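Local coordinates for DUF4785 domain-containing protein (Legionella pneumophila subsp. pneumophila, PDB 4KH9) that is of unknown function but binds calcium and is built of three mainly beta-stranded domains, at residues Y49-S54 and R60-S65; E85-I88 and Q94-P97; Q320-E323 and V328-F331. All blocks are in the same frame, centred on the assembly; numbering follows the deposited sequence.

How the interactions relate
Interactions 1 and 2 both belong to the N-terminal domain and reach one antiparallel sheet, whose outermost strands in the chain are 62-65 and 95-97. Interaction 1 ties the first to a second sheet, while interaction 2 pairs the other with its hairpin neighbour; their centres lie about 14 Å apart. Interaction 3 lies in the C-terminal domain, its centre about 54 Å from that of interaction 1 and about 65 Å from that of interaction 2. The E51 side chain in interaction 1 is about 9 Å from a bound calcium ion, and the Q320 side chain in interaction 3 about 11 Å from that of D27, which binds another calcium ion, though none is bound there in this model.

Interaction 1: residues Y49-S54 and R60-S65; sequences YKERIS and RGVIIS
The hydroxyl of Y49 is gripped twice: S65 N donates to Y49 OH over 3.2 Å, nearly straight at 161°, and Y49 OH in turn donates to a water 2.7 Å away. That water gives its own hydrogens to E51 OE2 (2.7 Å) and to I63 O (2.6 Å), so one molecule joins a phenol, a carboxylate and a backbone carbonyl. Tyrosine suits the place because its rigid ring spans the gap between the backbones; S65 O lies in the ring plane at its edge, 3.6 Å from Y49 CE1. Strands 48-54 and 62-65 belong to two different sheets of the N-terminal domain and, joined by helix 55-60, run antiparallel; over 49-54 and 62-65 the axes approach to 9.9 Å, too far for direct backbone pairing, and the space is bridged by the Y49 and E51 side chains and a water. E51 extends straight beyond CG, carrying OE2 to the water, while its OE1 forms a salt bridge with R254 of strand 251-264. Nearer the helix the contact turns apolar. With its CG1 between backbone N and carbonyl carbon (chi1 68°), I53 sends CD1 across to V62 CG2 at 3.8 Å, two branched side chains meeting obliquely beside L58.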
ATOM      1  N   TYR A  49      -4.905  -7.723  14.630  1.00 23.66           N
ATOM      2  CA  TYR A  49      -4.713  -6.290  14.804  1.00 24.66           C
ATOM      3  C   TYR A  49      -3.279  -6.005  15.252  1.00 31.29           C
ATOM      4  O   TYR A  49      -2.551  -6.911  15.688  1.00 29.83           O
ATOM      5  CB  TYR A  49      -5.736  -5.681  15.794  1.00 26.53           C
ATOM      6  CG  TYR A  49      -5.558  -6.124  17.241  1.00 29.07           C
ATOM      7  CD1 TYR A  49      -6.175  -7.280  17.722  1.00 29.68           C
ATOM      8  CD2 TYR A  49      -4.821  -5.352  18.143  1.00 30.24           C
ATOM      9  CE1 TYR A  49      -6.058  -7.663  19.059  1.00 28.24           C
ATOM     10  CE2 TYR A  49      -4.661  -5.747  19.471  1.00 30.49           C
ATOM     11  CZ  TYR A  49      -5.293  -6.900  19.925  1.00 31.27           C
ATOM     12  OH  TYR A  49      -5.197  -7.260  21.247  1.00 30.68           O
ATOM     13  N   LYS A  50      -2.891  -4.719  15.156  1.00 29.57           N
ATOM     14  CA  LYS A  50      -1.577  -4.239  15.574  1.00 31.43           C
ATOM     15  C   LYS A  50      -1.762  -2.965  16.303  1.00 34.94           C
ATOM     16  O   LYS A  50      -2.612  -2.173  15.895  1.00 35.09           O
ATOM     17  CB  LYS A  50      -0.600  -4.024  14.381  1.00 35.74           C
ATOM     18  CG  LYS A  50      -0.141  -5.285  13.673  1.00 54.42           C
ATOM     19  CD  LYS A  50       0.840  -4.971  12.553  1.00 68.58           C
ATOM     20  CE  LYS A  50       1.336  -6.232  11.891  1.00 83.10           C
ATOM     21  NZ  LYS A  50       2.068  -5.938  10.631  1.00 98.12           N
ATOM     22  N   GLU A  51      -1.013  -2.754  17.397  1.00 30.40           N
ATOM     23  CA  GLU A  51      -1.068  -1.480  18.104  1.00 30.47           C
ATOM     24  C   GLU A  51       0.254  -1.148  18.760  1.00 35.26           C
ATOM     25  O   GLU A  51       1.028  -2.038  19.118  1.00 33.15           O
ATOM     26  CB  GLU A  51      -2.177  -1.428  19.162  1.00 32.74           C
ATOM     27  CG  GLU A  51      -2.031  -2.407  20.332  1.00 37.01           C
ATOM     28  CD  GLU A  51      -3.136  -2.283  21.362  1.00 50.11           C
ATOM     29  OE1 GLU A  51      -3.824  -1.237  21.384  1.00 47.76           O
ATOM     30  OE2 GLU A  51      -3.285  -3.215  22.180  1.00 51.48           O
ATOM     31  N   ARG A  52       0.479   0.157  18.946  1.00 32.17           N
ATOM     32  CA  ARG A  52       1.625   0.694  19.651  1.00 33.13           C
ATOM     33  C   ARG A  52       1.206   0.876  21.063  1.00 35.66           C
ATOM     34  O   ARG A  52       0.130   1.394  21.312  1.00 36.35           O
ATOM     35  CB  ARG A  52       2.091   2.027  19.019  1.00 38.35           C
ATOM     36  CG  ARG A  52       2.550   1.877  17.583  1.00 54.04           C
ATOM     37  CD  ARG A  52       3.297   3.089  17.096  1.00 74.93           C
ATOM     38  NE  ARG A  52       4.134   2.743  15.948  1.00 94.54           N
ATOM     39  CZ  ARG A  52       5.034   3.553  15.403  1.00114.03           C
ATOM     40  NH1 ARG A  52       5.221   4.774  15.891  1.00105.52           N
ATOM     41  NH2 ARG A  52       5.756   3.150  14.365  1.00100.58           N
ATOM     42  N   ILE A  53       2.016   0.429  21.993  1.00 32.09           N
ATOM     43  CA  ILE A  53       1.731   0.542  23.415  1.00 31.79           C
ATOM     44  C   ILE A  53       2.971   1.108  24.133  1.00 35.56           C
ATOM     45  O   ILE A  53       4.096   0.912  23.675  1.00 35.77           O
ATOM     46  CB  ILE A  53       1.272  -0.805  24.062  1.00 34.94           C
ATOM     47  CG1 ILE A  53       2.411  -1.824  24.109  1.00 36.05           C
ATOM     48  CG2 ILE A  53       0.010  -1.393  23.395  1.00 36.73           C
ATOM     49  CD1 ILE A  53       2.361  -2.650  25.210  1.00 50.07           C
ATOM     50  N   SER A  54       2.759   1.775  25.260  1.00 30.66           N
ATOM     51  CA  SER A  54       3.862   2.319  26.030  1.00 29.20           C
ATOM     52  C   SER A  54       4.218   1.399  27.164  1.00 33.27           C
ATOM     53  O   SER A  54       3.428   0.538  27.535  1.00 33.95           O
ATOM     54  CB  SER A  54       3.495   3.698  26.574  1.00 26.38           C
ATOM     55  OG  SER A  54       2.493   3.568  27.568  1.00 33.51           O
ATOM     56  N   ARG A  60       0.469  -1.241  33.772  1.00 42.02           N
ATOM     57  CA  ARG A  60      -0.933  -1.356  34.193  1.00 41.68           C
ATOM     58  C   ARG A  60      -1.567  -2.639  33.618  1.00 44.96           C
ATOM     59  O   ARG A  60      -2.476  -3.203  34.222  1.00 45.74           O
ATOM     60  CB  ARG A  60      -1.716  -0.108  33.742  1.00 44.09           C
ATOM     61  CG  ARG A  60      -1.291   1.163  34.484  1.00 60.67           C
ATOM     62  CD  ARG A  60      -1.964   2.389  33.914  1.00 80.97           C
ATOM     63  NE  ARG A  60      -3.004   2.929  34.796  1.00 93.46           N
ATOM     64  CZ  ARG A  60      -2.857   4.015  35.550  1.00109.66           C
ATOM     65  NH1 ARG A  60      -1.713   4.690  35.541  1.00 97.63           N
ATOM     66  NH2 ARG A  60      -3.855   4.439  36.314  1.00 97.34           N
ATOM     67  N   GLY A  61      -1.083  -3.073  32.455  1.00 39.00           N
ATOM     68  CA  GLY A  61      -1.595  -4.251  31.764  1.00 36.73           C
ATOM     69  C   GLY A  61      -2.339  -3.863  30.516  1.00 38.10           C
ATOM     70  O   GLY A  61      -3.135  -2.926  30.519  1.00 40.58           O
ATOM     71  N   VAL A  62      -2.049  -4.553  29.442  1.00 33.49           N
ATOM     72  CA  VAL A  62      -2.605  -4.326  28.108  1.00 34.41           C
ATOM     73  C   VAL A  62      -3.517  -5.500  27.732  1.00 36.61           C
ATOM     74  O   VAL A  62      -3.118  -6.657  27.867  1.00 32.84           O
ATOM     75  CB  VAL A  62      -1.415  -4.136  27.101  1.00 39.16           C
ATOM     76  CG1 VAL A  62      -1.846  -4.319  25.654  1.00 39.29           C
ATOM     77  CG2 VAL A  62      -0.773  -2.757  27.300  1.00 39.73           C
ATOM     78  N   ILE A  63      -4.707  -5.200  27.193  1.00 33.98           N
ATOM     79  CA  ILE A  63      -5.644  -6.229  26.781  1.00 34.03           C
ATOM     80  C   ILE A  63      -5.220  -6.829  25.454  1.00 37.32           C
ATOM     81  O   ILE A  63      -5.057  -6.103  24.475  1.00 37.00           O
ATOM     82  CB  ILE A  63      -7.100  -5.683  26.708  1.00 37.50           C
ATOM     83  CG1 ILE A  63      -7.621  -5.328  28.133  1.00 37.99           C
ATOM     84  CG2 ILE A  63      -8.056  -6.683  25.963  1.00 35.54           C
ATOM     85  CD1 ILE A  63      -8.768  -4.342  28.175  1.00 45.64           C
ATOM     86  N   ILE A  64      -5.066  -8.169  25.433  1.00 31.80           N
ATOM     87  CA  ILE A  64      -4.839  -8.958  24.232  1.00 31.33           C
ATOM     88  C   ILE A  64      -6.162  -9.696  24.021  1.00 37.03           C
ATOM     89  O   ILE A  64      -6.498 -10.548  24.843  1.00 35.95           O
ATOM     90  CB  ILE A  64      -3.597  -9.886  24.323  1.00 34.55           C
ATOM     91  CG1 ILE A  64      -2.295  -9.067  24.507  1.00 34.94           C
ATOM     92  CG2 ILE A  64      -3.526 -10.822  23.092  1.00 33.95           C
ATOM     93  CD1 ILE A  64      -1.049  -9.915  24.748  1.00 44.44           C
ATOM     94  N   SER A  65      -6.939  -9.322  22.987  1.00 32.70           N
ATOM     95  CA  SER A  65      -8.255  -9.911  22.752  1.00 32.98           C
ATOM     96  C   SER A  65      -8.209 -10.893  21.584  1.00 35.13           C
ATOM     97  O   SER A  65      -7.704 -10.575  20.511  1.00 34.44           O
ATOM     98  CB  SER A  65      -9.289  -8.812  22.490  1.00 38.74           C
ATOM     99  OG  SER A  65      -8.953  -8.066  21.333  1.00 42.95           O
TER
HETATM  100  O   HOH W   1      -3.250  -5.887  22.556  1.00 35.17           O

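Interaction 2: residues E85-I88 and Q94-P97; sequences ELLI and QLLP
I88 and L96 form the hydrogen-bonded pair of an antiparallel beta hairpin, strands 86-89 and 95-97, at one border of a sheet in the N-terminal domain. I88 N donates to L96 O over 2.8 Å, and the N-H points nearly down the line of the L96 carbonyl. The return bond, L96 N to I88 O, is equally short, but here the donor stands 27° out of the carbonyl plane, so the two bonds of the pair differ in geometry. L96 O serves a second, weaker partner as well: L87 CA sits 3.4 Å from it in a C-H...O contact.

I88 has the most surface buried by the contact. Its CG1 is anti to the backbone N (chi1 -168°), which leaves CG2 between N and the carbonyl carbon, where it reaches L96 CB at 4.3 Å; the I88 side chain also touches F136 of strand 135-140 and A101. A beta-branched residue suits such an extended, buried strand position, and L96 shares the same face of the sheet.

L87 is paired with P97 without hydrogen bonds, their side chains diverging. Proline is tolerated at this position because the backbone N of a non-hydrogen-bonded residue faces away from its partner, and strand 95-97 is the outermost of its sheet within the chain. L87 CD2 lies 3.9 Å from P97 CA. On the L87 face, L95 CD1 bends back to within 4.0 Å of L87 CB.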
ATOM      1  N   GLU A  85      10.585  -8.237  31.360  1.00 37.01           N
ATOM      2  CA  GLU A  85      10.124  -9.612  31.627  1.00 36.73           C
ATOM      3  C   GLU A  85       8.619  -9.517  31.668  1.00 37.89           C
ATOM      4  O   GLU A  85       8.092  -8.617  32.336  1.00 38.10           O
ATOM      5  CB  GLU A  85      10.710 -10.173  32.932  1.00 39.29           C
ATOM      6  CG  GLU A  85      11.914 -11.071  32.747  1.00 54.01           C
ATOM      7  CD  GLU A  85      12.502 -11.594  34.047  1.00 84.31           C
ATOM      8  OE1 GLU A  85      11.727 -11.942  34.969  1.00 84.85           O
ATOM      9  OE2 GLU A  85      13.748 -11.691  34.126  1.00 83.27           O
ATOM     10  N   LEU A  86       7.925 -10.345  30.903  1.00 32.32           N
ATOM     11  CA  LEU A  86       6.501 -10.192  30.765  1.00 30.93           C
ATOM     12  C   LEU A  86       5.690 -11.288  31.428  1.00 34.42           C
ATOM     13  O   LEU A  86       6.091 -12.447  31.481  1.00 30.76           O
ATOM     14  CB  LEU A  86       6.131 -10.133  29.251  1.00 30.20           C
ATOM     15  CG  LEU A  86       6.698  -8.903  28.452  1.00 34.46           C
ATOM     16  CD1 LEU A  86       6.568  -9.117  26.957  1.00 33.83           C
ATOM     17  CD2 LEU A  86       6.032  -7.566  28.852  1.00 35.68           C
ATOM     18  N   LEU A  87       4.494 -10.897  31.873  1.00 34.51           N
ATOM     19  CA  LEU A  87       3.486 -11.778  32.459  1.00 35.71           C
ATOM     20  C   LEU A  87       2.233 -11.734  31.600  1.00 38.55           C
ATOM     21  O   LEU A  87       1.999 -10.745  30.890  1.00 36.54           O
ATOM     22  CB  LEU A  87       3.149 -11.372  33.911  1.00 36.69           C
ATOM     23  CG  LEU A  87       4.305 -11.314  34.916  1.00 42.26           C
ATOM     24  CD1 LEU A  87       3.889 -10.566  36.182  1.00 42.30           C
ATOM     25  CD2 LEU A  87       4.810 -12.708  35.263  1.00 44.60           C
ATOM     26  N   ILE A  88       1.420 -12.768  31.690  1.00 34.77           N
ATOM     27  CA  ILE A  88       0.158 -12.793  30.971  1.00 34.27           C
ATOM     28  C   ILE A  88      -0.932 -13.401  31.888  1.00 39.73           C
ATOM     29  O   ILE A  88      -0.756 -14.452  32.519  1.00 40.21           O
ATOM     30  CB  ILE A  88       0.245 -13.508  29.588  1.00 36.00           C
ATOM     31  CG1 ILE A  88      -1.031 -13.262  28.732  1.00 35.63           C
ATOM     32  CG2 ILE A  88       0.650 -14.986  29.712  1.00 36.06           C
ATOM     33  CD1 ILE A  88      -0.903 -13.598  27.193  1.00 41.09           C
ATOM     34  N   GLN A  94      -5.614 -16.560  35.450  1.00 40.10           N
ATOM     35  CA  GLN A  94      -4.408 -17.255  35.847  1.00 38.80           C
ATOM     36  C   GLN A  94      -3.243 -16.394  35.385  1.00 44.04           C
ATOM     37  O   GLN A  94      -3.173 -16.067  34.197  1.00 43.84           O
ATOM     38  CB  GLN A  94      -4.377 -18.657  35.247  1.00 40.08           C
ATOM     39  CG  GLN A  94      -3.360 -19.545  35.889  1.00 53.51           C
ATOM     40  CD  GLN A  94      -3.293 -20.904  35.264  1.00 69.41           C
ATOM     41  OE1 GLN A  94      -4.055 -21.258  34.332  1.00 61.56           O
ATOM     42  NE2 GLN A  94      -2.346 -21.678  35.775  1.00 58.07           N
ATOM     43  N   LEU A  95      -2.403 -15.941  36.322  1.00 42.15           N
ATOM     44  CA  LEU A  95      -1.240 -15.107  36.052  1.00 42.85           C
ATOM     45  C   LEU A  95      -0.051 -16.000  35.780  1.00 45.58           C
ATOM     46  O   LEU A  95       0.362 -16.777  36.651  1.00 45.82           O
ATOM     47  CB  LEU A  95      -0.955 -14.147  37.231  1.00 44.41           C
ATOM     48  CG  LEU A  95       0.103 -13.059  36.987  1.00 50.13           C
ATOM     49  CD1 LEU A  95      -0.311 -12.121  35.861  1.00 49.38           C
ATOM     50  CD2 LEU A  95       0.346 -12.255  38.260  1.00 54.98           C
ATOM     51  N   LEU A  96       0.491 -15.905  34.566  1.00 39.79           N
ATOM     52  CA  LEU A  96       1.611 -16.746  34.181  1.00 38.93           C
ATOM     53  C   LEU A  96       2.804 -15.978  33.654  1.00 41.52           C
ATOM     54  O   LEU A  96       2.599 -14.976  32.964  1.00 39.95           O
ATOM     55  CB  LEU A  96       1.147 -17.689  33.044  1.00 38.89           C
ATOM     56  CG  LEU A  96       0.027 -18.666  33.311  1.00 43.30           C
ATOM     57  CD1 LEU A  96      -0.551 -19.161  31.986  1.00 43.57           C
ATOM     58  CD2 LEU A  96       0.505 -19.819  34.182  1.00 43.49           C
ATOM     59  N   PRO A  97       4.055 -16.507  33.815  1.00 38.56           N
ATOM     60  CA  PRO A  97       5.182 -15.943  33.045  1.00 37.60           C
ATOM     61  C   PRO A  97       4.811 -16.112  31.560  1.00 38.77           C
ATOM     62  O   PRO A  97       4.173 -17.118  31.238  1.00 38.17           O
ATOM     63  CB  PRO A  97       6.376 -16.798  33.492  1.00 39.89           C
ATOM     64  CG  PRO A  97       5.928 -17.454  34.783  1.00 45.09           C
ATOM     65  CD  PRO A  97       4.478 -17.726  34.535  1.00 40.32           C
TER

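Interaction 3: residues Q320-E323 and V328-F331; sequences QWLE and VLQF
L329 meets Q320 and L322 across the beta sandwich of the C-terminal domain, consistent with an E-set, immunoglobulin-like fold, in which strand 325-333 belongs to one sheet and strand 312-322 to the other. The bond from CA to CB of L329 points toward strand 312-322. CG, the branch point, lies 3.8 Å from Q320 OE1, so the amide of the glutamine slides past it. L329 CD1 rests against both methyls of L322, 3.9 Å from L322 CD2 and 4.0 Å from L322 CD1, the two leucines meeting tip to tip. L329 also touches L297 of strand 293-302, and an apolar, branched side chain suits this buried place.

Q320 is apt beside it because its chain, extended beyond CG, lays its amide end alongside L329 CG, while OE1 takes a hydrogen bond from water. That water donates to Q320 OE1 over 2.7 Å and accepts from Q330 N, bridging the two strands where no direct hydrogen bond does. Within 320-323, W321, whose indole also has a cation-pi contact with R22, turns NE1 to E323 OE2 at 3.0 Å; the bond is straight (173°) and lies in the indole plane, but meets the carboxylate from above its own plane.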
ATOM      1  N   GLN A 320      14.244  11.192 -22.132  1.00 36.66           N
ATOM      2  CA  GLN A 320      15.102  12.370 -22.218  1.00 36.58           C
ATOM      3  C   GLN A 320      14.903  13.282 -21.015  1.00 39.91           C
ATOM      4  O   GLN A 320      13.956  13.103 -20.249  1.00 38.61           O
ATOM      5  CB  GLN A 320      14.887  13.154 -23.531  1.00 38.57           C
ATOM      6  CG  GLN A 320      13.469  13.560 -23.880  1.00 50.16           C
ATOM      7  CD  GLN A 320      13.440  14.054 -25.305  1.00 67.75           C
ATOM      8  OE1 GLN A 320      13.141  13.300 -26.246  1.00 64.98           O
ATOM      9  NE2 GLN A 320      13.794  15.314 -25.507  1.00 55.05           N
ATOM     10  N   TRP A 321      15.840  14.231 -20.832  1.00 36.25           N
ATOM     11  CA  TRP A 321      15.773  15.248 -19.790  1.00 35.73           C
ATOM     12  C   TRP A 321      14.910  16.381 -20.301  1.00 40.82           C
ATOM     13  O   TRP A 321      15.164  16.858 -21.418  1.00 40.47           O
ATOM     14  CB  TRP A 321      17.164  15.755 -19.408  1.00 33.93           C
ATOM     15  CG  TRP A 321      17.114  16.868 -18.405  1.00 33.82           C
ATOM     16  CD1 TRP A 321      17.102  18.215 -18.655  1.00 36.81           C
ATOM     17  CD2 TRP A 321      17.040  16.719 -16.978  1.00 32.82           C
ATOM     18  NE1 TRP A 321      17.010  18.913 -17.471  1.00 35.76           N
ATOM     19  CE2 TRP A 321      16.973  18.020 -16.426  1.00 36.53           C
ATOM     20  CE3 TRP A 321      17.093  15.611 -16.111  1.00 33.43           C
ATOM     21  CZ2 TRP A 321      16.886  18.241 -15.053  1.00 35.95           C
ATOM     22  CZ3 TRP A 321      17.015  15.828 -14.750  1.00 35.31           C
ATOM     23  CH2 TRP A 321      16.931  17.133 -14.226  1.00 36.35           C
ATOM     24  N   LEU A 322      13.892  16.818 -19.510  1.00 34.87           N
ATOM     25  CA  LEU A 322      13.022  17.905 -19.964  1.00 34.01           C
ATOM     26  C   LEU A 322      12.935  19.010 -18.913  1.00 39.78           C
ATOM     27  O   LEU A 322      12.617  18.749 -17.756  1.00 38.23           O
ATOM     28  CB  LEU A 322      11.595  17.396 -20.314  1.00 32.57           C
ATOM     29  CG  LEU A 322      11.451  16.319 -21.405  1.00 35.30           C
ATOM     30  CD1 LEU A 322      10.070  15.694 -21.381  1.00 33.68           C
ATOM     31  CD2 LEU A 322      11.776  16.858 -22.797  1.00 38.60           C
ATOM     32  N   GLU A 323      13.203  20.249 -19.326  1.00 39.46           N
ATOM     33  CA  GLU A 323      13.079  21.421 -18.456  1.00 38.97           C
ATOM     34  C   GLU A 323      11.614  21.862 -18.440  1.00 44.25           C
ATOM     35  O   GLU A 323      10.883  21.481 -19.373  1.00 42.33           O
ATOM     36  CB  GLU A 323      13.994  22.566 -18.964  1.00 40.62           C
ATOM     37  CG  GLU A 323      15.482  22.354 -18.749  1.00 47.07           C
ATOM     38  CD  GLU A 323      15.967  22.470 -17.317  1.00 56.21           C
ATOM     39  OE1 GLU A 323      15.355  23.229 -16.532  1.00 57.95           O
ATOM     40  OE2 GLU A 323      16.998  21.839 -16.997  1.00 53.35           O
ATOM     41  N   VAL A 328       8.235  18.603 -27.821  1.00 44.55           N
ATOM     42  CA  VAL A 328       7.733  17.640 -28.793  0.50 45.05           C
ATOM     43  C   VAL A 328       8.639  16.401 -28.682  1.00 49.87           C
ATOM     44  O   VAL A 328       9.862  16.504 -28.864  1.00 51.63           O
ATOM     45  CB  VAL A 328       7.622  18.197 -30.244  0.50 49.31           C
ATOM     46  CG1 VAL A 328       7.068  17.141 -31.192  0.50 48.95           C
ATOM     47  CG2 VAL A 328       6.754  19.458 -30.295  0.50 49.47           C
ATOM     48  N   LEU A 329       8.053  15.266 -28.302  1.00 43.86           N
ATOM     49  CA  LEU A 329       8.782  14.007 -28.163  1.00 42.92           C
ATOM     50  C   LEU A 329       8.460  13.120 -29.342  1.00 43.77           C
ATOM     51  O   LEU A 329       7.322  13.087 -29.793  1.00 42.44           O
ATOM     52  CB  LEU A 329       8.465  13.298 -26.842  1.00 42.39           C
ATOM     53  CG  LEU A 329       9.403  13.576 -25.677  1.00 47.19           C
ATOM     54  CD1 LEU A 329       9.435  15.072 -25.296  1.00 47.39           C
ATOM     55  CD2 LEU A 329       8.972  12.782 -24.481  1.00 50.78           C
ATOM     56  N   GLN A 330       9.465  12.433 -29.845  1.00 38.83           N
ATOM     57  CA  GLN A 330       9.354  11.585 -31.006  1.00 39.91           C
ATOM     58  C   GLN A 330       9.603  10.120 -30.651  1.00 43.23           C
ATOM     59  O   GLN A 330      10.505   9.828 -29.890  1.00 41.97           O
ATOM     60  CB  GLN A 330      10.400  12.070 -32.028  1.00 42.67           C
ATOM     61  CG  GLN A 330      10.093  11.695 -33.450  1.00 54.96           C
ATOM     62  CD  GLN A 330      11.242  12.040 -34.355  1.00 65.64           C
ATOM     63  OE1 GLN A 330      11.996  11.161 -34.779  1.00 68.15           O
ATOM     64  NE2 GLN A 330      11.446  13.330 -34.616  1.00 41.77           N
ATOM     65  N   PHE A 331       8.807   9.201 -31.198  1.00 40.87           N
ATOM     66  CA  PHE A 331       9.007   7.769 -30.984  1.00 40.92           C
ATOM     67  C   PHE A 331       8.704   7.064 -32.283  1.00 44.13           C
ATOM     68  O   PHE A 331       7.905   7.562 -33.075  1.00 44.29           O
ATOM     69  CB  PHE A 331       8.201   7.202 -29.796  1.00 42.92           C
ATOM     70  CG  PHE A 331       6.700   7.244 -29.892  1.00 45.84           C
ATOM     71  CD1 PHE A 331       5.992   8.368 -29.478  1.00 49.21           C
ATOM     72  CD2 PHE A 331       5.987   6.146 -30.367  1.00 48.84           C
ATOM     73  CE1 PHE A 331       4.596   8.400 -29.550  1.00 50.63           C
ATOM     74  CE2 PHE A 331       4.594   6.187 -30.458  1.00 52.05           C
ATOM     75  CZ  PHE A 331       3.905   7.302 -30.025  1.00 50.27           C
TER
HETATM   76  O   HOH W   2      12.407  13.234 -28.889  1.00 41.01           O